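Local coordinates for protein chymotrypsin-like serine protease (Equine arteritis virus, PDB 1MBM) that probably cleaves the viral replicase polyprotein as a compact chymotrypsin-like serine proteinase of the arterivirus family, at residues 137-140 with 146-149; 52-55 with 60-63. All blocks are in the same frame, centred on the assembly; numbering follows the deposited sequence.

Contact 1 of 2, residues 137-140 with 146-149; sequences AYVT and LLGA
The shortest polar bond between the two segments runs from Leu-147 N to Val-139 O at 2.7 Å; it lies in the carbonyl plane and is nearly straight at hydrogen (172°). In return, Leu-147 O takes one hydrogen bond, from Val-139 N at 2.9 Å, tilted 26° out of the carbonyl plane, and a weaker C-H...O contact from Tyr-138 CA at 3.3 Å. This closed pair belongs to the antiparallel hairpin of strands 136-140 and 146-147, part of the second barrel in the chymotrypsin-like fold. On one face Val-139 and Leu-147 touch through their CB atoms and continue to Trp-89 and Pro-82 respectively. On the other, with Leu-146 CG trans to the amide nitrogen (chi1 -173°) and chi2 turning CD1 inward, the leucine comes back over the partner strand, CD1 lying 4.0 Å from Tyr-138 CB and 3.6 Å from Thr-140 OG1. That hydroxyl is hydrogen-bonded to Thr-129 OG1. Past the last strand pair, Gly-148 turns the chain with a positive phi, and its carbonyl O comes obliquely to Tyr-138 CE1 at 3.3 Å, while the phenol OH is held by Asn-132.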
ATOM      1  N   ALA A 137      -3.529  -5.848   6.967  1.00  8.01           N
ATOM      2  CA  ALA A 137      -2.420  -5.092   6.406  1.00  7.95           C
ATOM      3  C   ALA A 137      -2.110  -3.887   7.293  1.00 10.75           C
ATOM      4  O   ALA A 137      -2.993  -3.356   7.951  1.00 11.62           O
ATOM      5  CB  ALA A 137      -2.768  -4.624   4.984  1.00  6.28           C
ATOM      6  N   TYR A 138      -0.849  -3.470   7.322  1.00  9.60           N
ATOM      7  CA  TYR A 138      -0.478  -2.251   8.023  1.00 10.31           C
ATOM      8  C   TYR A 138       0.170  -1.341   6.985  1.00 10.77           C
ATOM      9  O   TYR A 138       1.007  -1.792   6.200  1.00  9.18           O
ATOM     10  CB  TYR A 138       0.472  -2.535   9.185  1.00  9.69           C
ATOM     11  CG  TYR A 138      -0.061  -3.529  10.189  1.00 11.64           C
ATOM     12  CD1 TYR A 138      -1.095  -3.192  11.054  1.00  7.98           C
ATOM     13  CD2 TYR A 138       0.478  -4.813  10.277  1.00 14.82           C
ATOM     14  CE1 TYR A 138      -1.590  -4.111  11.974  1.00  9.03           C
ATOM     15  CE2 TYR A 138      -0.003  -5.735  11.198  1.00 13.40           C
ATOM     16  CZ  TYR A 138      -1.031  -5.378  12.044  1.00 12.58           C
ATOM     17  OH  TYR A 138      -1.499  -6.292  12.964  1.00 13.29           O
ATOM     18  N   VAL A 139      -0.251  -0.078   6.954  1.00  7.88           N
ATOM     19  CA  VAL A 139       0.231   0.877   5.961  1.00  6.64           C
ATOM     20  C   VAL A 139       0.803   2.131   6.625  1.00  7.83           C
ATOM     21  O   VAL A 139       0.192   2.697   7.515  1.00  8.70           O
ATOM     22  CB  VAL A 139      -0.912   1.285   5.010  1.00  6.73           C
ATOM     23  CG1 VAL A 139      -0.487   2.436   4.075  1.00  5.09           C
ATOM     24  CG2 VAL A 139      -1.430   0.063   4.213  1.00  7.29           C
ATOM     25  N   THR A 140       1.976   2.574   6.195  1.00  7.12           N
ATOM     26  CA  THR A 140       2.555   3.764   6.798  1.00  9.60           C
ATOM     27  C   THR A 140       2.393   4.955   5.870  1.00 10.57           C
ATOM     28  O   THR A 140       2.789   4.877   4.707  1.00  8.57           O
ATOM     29  CB  THR A 140       4.044   3.551   7.098  1.00  9.35           C
ATOM     30  OG1 THR A 140       4.204   2.518   8.087  1.00 13.46           O
ATOM     31  CG2 THR A 140       4.630   4.799   7.767  1.00 11.56           C
ATOM     32  N   LEU A 146       0.977   4.977  11.371  1.00  6.23           N
ATOM     33  CA  LEU A 146       0.678   3.611  10.990  1.00  8.48           C
ATOM     34  C   LEU A 146      -0.841   3.392  10.893  1.00  9.79           C
ATOM     35  O   LEU A 146      -1.570   3.603  11.864  1.00 10.30           O
ATOM     36  CB  LEU A 146       1.322   2.610  11.971  1.00 10.16           C
ATOM     37  CG  LEU A 146       1.216   1.133  11.567  1.00 15.06           C
ATOM     38  CD1 LEU A 146       2.280   0.739  10.513  1.00 15.63           C
ATOM     39  CD2 LEU A 146       1.323   0.240  12.773  1.00 13.31           C
ATOM     40  N   LEU A 147      -1.317   3.011   9.707  1.00  6.06           N
ATOM     41  CA  LEU A 147      -2.727   2.710   9.500  1.00  7.09           C
ATOM     42  C   LEU A 147      -2.907   1.212   9.632  1.00  4.78           C
ATOM     43  O   LEU A 147      -2.026   0.455   9.226  1.00  6.11           O
ATOM     44  CB  LEU A 147      -3.175   3.108   8.082  1.00  8.93           C
ATOM     45  CG  LEU A 147      -2.861   4.527   7.585  1.00 13.58           C
ATOM     46  CD1 LEU A 147      -3.438   4.750   6.176  1.00 15.15           C
ATOM     47  CD2 LEU A 147      -3.358   5.582   8.566  1.00  9.67           C
ATOM     48  N   GLY A 148      -4.041   0.791  10.190  1.00  2.71           N
ATOM     49  CA  GLY A 148      -4.384  -0.617  10.310  1.00  3.28           C
ATOM     50  C   GLY A 148      -4.221  -1.268  11.684  1.00  5.79           C
ATOM     51  O   GLY A 148      -4.464  -2.464  11.826  1.00  7.74           O
ATOM     52  N   ALA A 149      -3.835  -0.494  12.695  1.00  5.00           N
ATOM     53  CA  ALA A 149      -3.530  -1.053  14.020  1.00  8.46           C
ATOM     54  C   ALA A 149      -4.613  -0.895  15.084  1.00  7.94           C
ATOM     55  O   ALA A 149      -4.420  -1.319  16.230  1.00  6.79           O
ATOM     56  CB  ALA A 149      -2.230  -0.472  14.534  1.00  8.96           C
TER
HETATM   57  O   HOH W   1      -5.355  -3.706   9.696  1.00 16.22           O

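Contact 2 of 2, residues 52-55 with 60-63; sequences LTFK and FAEA
The methyl group of Ala-63 lies over one face of the Phe-54 ring: CB sits 3.7 Å from the ring centroid, 19° off the normal and displaced toward the rim, a CH-pi contact. At the ring edge, near its plane, runs the backbone of the opposing strand, with Ala-61 C 3.9 Å from Phe-54 CD2 and the amide nitrogen of Glu-62 also in plane. The ring owes this position to its first torsion (chi1 -68°), which sets CG beside the backbone nitrogen and places the phenyl with Ala-63 over one face and Ala-61 beside its CD2 edge. Ala-63 CB is closely surrounded, since it also lies 3.3 Å from Thr-53 O and 3.9 Å from Leu-52 CB. Beyond the segments, Thr-30, Val-35 and Ala-41 also touch the Phe-54 side chain.

One bridge joins the segments: Lys-55 and Glu-62 form an antiparallel hydrogen-bonded pair within the hairpin of strands 48-57 and 60-65, two neighbours in the six-stranded first barrel of this chymotrypsin-like proteinase. Lys-55 N donates to Glu-62 O and Glu-62 N to Lys-55 O, both at 2.9 Å, the second bond straighter at 173°.

Although Lys-55 and Glu-62 start from the same face, the lysine chain bends away and NZ ends 6.5 Å from Glu-62 OE2. The carboxylate instead makes a salt bridge with Arg-22, which would favour its ionised form; Lys-55 can add at most a longer-range electrostatic attraction.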
ATOM      1  N   LEU A  52      20.199   3.704  -4.182  1.00  8.17           N
ATOM      2  CA  LEU A  52      19.681   4.954  -3.640  1.00  9.85           C
ATOM      3  C   LEU A  52      19.809   5.084  -2.118  1.00  8.73           C
ATOM      4  O   LEU A  52      19.878   4.088  -1.414  1.00  9.35           O
ATOM      5  CB  LEU A  52      18.206   5.063  -3.992  1.00  8.82           C
ATOM      6  CG  LEU A  52      17.872   4.878  -5.470  1.00 13.78           C
ATOM      7  CD1 LEU A  52      16.468   4.314  -5.643  1.00 18.42           C
ATOM      8  CD2 LEU A  52      18.029   6.182  -6.182  1.00 11.29           C
ATOM      9  N   THR A  53      19.809   6.328  -1.640  1.00  8.07           N
ATOM     10  CA  THR A  53      19.810   6.650  -0.209  1.00  9.82           C
ATOM     11  C   THR A  53      18.413   7.182   0.138  1.00  8.17           C
ATOM     12  O   THR A  53      17.849   7.973  -0.622  1.00  5.77           O
ATOM     13  CB  THR A  53      20.900   7.701   0.100  1.00 10.14           C
ATOM     14  OG1 THR A  53      22.171   7.044   0.209  1.00 19.47           O
ATOM     15  CG2 THR A  53      20.724   8.301   1.479  1.00 21.14           C
ATOM     16  N   PHE A  54      17.869   6.769   1.283  1.00  4.44           N
ATOM     17  CA  PHE A  54      16.488   7.093   1.633  1.00  8.57           C
ATOM     18  C   PHE A  54      16.307   7.923   2.902  1.00  8.86           C
ATOM     19  O   PHE A  54      16.926   7.658   3.928  1.00 10.96           O
ATOM     20  CB  PHE A  54      15.689   5.795   1.824  1.00  8.88           C
ATOM     21  CG  PHE A  54      15.486   5.009   0.562  1.00  9.94           C
ATOM     22  CD1 PHE A  54      16.502   4.196   0.059  1.00 10.02           C
ATOM     23  CD2 PHE A  54      14.276   5.065  -0.115  1.00 10.05           C
ATOM     24  CE1 PHE A  54      16.312   3.464  -1.110  1.00  7.52           C
ATOM     25  CE2 PHE A  54      14.087   4.349  -1.286  1.00  8.79           C
ATOM     26  CZ  PHE A  54      15.119   3.537  -1.781  1.00  7.05           C
ATOM     27  N   LYS A  55      15.436   8.918   2.835  1.00  7.38           N
ATOM     28  CA  LYS A  55      15.040   9.619   4.046  1.00 10.15           C
ATOM     29  C   LYS A  55      13.818   8.876   4.584  1.00  9.95           C
ATOM     30  O   LYS A  55      12.946   8.451   3.820  1.00  8.77           O
ATOM     31  CB  LYS A  55      14.737  11.091   3.770  1.00 13.68           C
ATOM     32  CG  LYS A  55      15.847  11.788   2.983  1.00 22.79           C
ATOM     33  CD  LYS A  55      16.028  13.244   3.394  1.00 32.40           C
ATOM     34  CE  LYS A  55      14.724  14.026   3.298  1.00 36.94           C
ATOM     35  NZ  LYS A  55      14.885  15.407   3.842  1.00 39.58           N
ATOM     36  N   PHE A  60       7.973   4.577   6.382  1.00  4.76           N
ATOM     37  CA  PHE A  60       7.852   5.220   5.062  1.00  8.25           C
ATOM     38  C   PHE A  60       9.226   5.715   4.607  1.00  7.38           C
ATOM     39  O   PHE A  60       9.832   6.530   5.292  1.00  8.26           O
ATOM     40  CB  PHE A  60       6.895   6.425   5.125  1.00  7.78           C
ATOM     41  CG  PHE A  60       6.602   7.037   3.773  1.00 10.07           C
ATOM     42  CD1 PHE A  60       7.430   8.021   3.243  1.00  7.13           C
ATOM     43  CD2 PHE A  60       5.504   6.615   3.030  1.00  8.73           C
ATOM     44  CE1 PHE A  60       7.163   8.593   1.995  1.00 11.80           C
ATOM     45  CE2 PHE A  60       5.237   7.174   1.787  1.00 12.23           C
ATOM     46  CZ  PHE A  60       6.067   8.165   1.272  1.00 10.18           C
ATOM     47  N   ALA A  61       9.710   5.230   3.464  1.00  5.42           N
ATOM     48  CA  ALA A  61      11.039   5.604   2.965  1.00  7.45           C
ATOM     49  C   ALA A  61      10.995   6.251   1.582  1.00  8.13           C
ATOM     50  O   ALA A  61      10.395   5.719   0.659  1.00  6.80           O
ATOM     51  CB  ALA A  61      11.959   4.386   2.940  1.00  5.32           C
ATOM     52  N   GLU A  62      11.650   7.394   1.436  1.00  9.41           N
ATOM     53  CA  GLU A  62      11.639   8.109   0.167  1.00  6.15           C
ATOM     54  C   GLU A  62      13.039   8.492  -0.292  1.00  8.12           C
ATOM     55  O   GLU A  62      13.815   9.078   0.478  1.00  4.67           O
ATOM     56  CB  GLU A  62      10.781   9.383   0.299  1.00  6.35           C
ATOM     57  CG  GLU A  62      10.940  10.390  -0.833  1.00  6.21           C
ATOM     58  CD  GLU A  62      10.150  11.672  -0.573  1.00  9.61           C
ATOM     59  OE1 GLU A  62       8.921  11.599  -0.437  1.00  8.11           O
ATOM     60  OE2 GLU A  62      10.758  12.747  -0.488  1.00  9.63           O
ATOM     61  N   ALA A  63      13.347   8.177  -1.550  1.00  6.72           N
ATOM     62  CA  ALA A  63      14.604   8.587  -2.175  1.00  6.77           C
ATOM     63  C   ALA A  63      14.306   9.500  -3.345  1.00  8.26           C
ATOM     64  O   ALA A  63      13.226   9.427  -3.941  1.00  8.00           O
ATOM     65  CB  ALA A  63      15.381   7.371  -2.681  1.00  5.45           C
TER

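From the N terminus, contact 2 comes first: pairing 52-55 with 60-63 closes the short turn that carries Asp-59, the probable acid of a Ser-His-Asp triad. The chain then leaves the first barrel and builds much of the second before contact 1 pairs 137-140 with 146-149 around its own five-residue loop. The two closures follow in series, neither enclosing nor crossing the other. Their centres are about 19 Å apart, yet they meet where the barrels adjoin: Thr-140 CG2 packs 3.6 Å from Phe-60 N, Thr-140 also touches Asp-59, and Phe-60 leans on Pro-142 of the contact 1 loop. Two local hairpins thus meet across the interdomain boundary, beside the presumed catalytic aspartate.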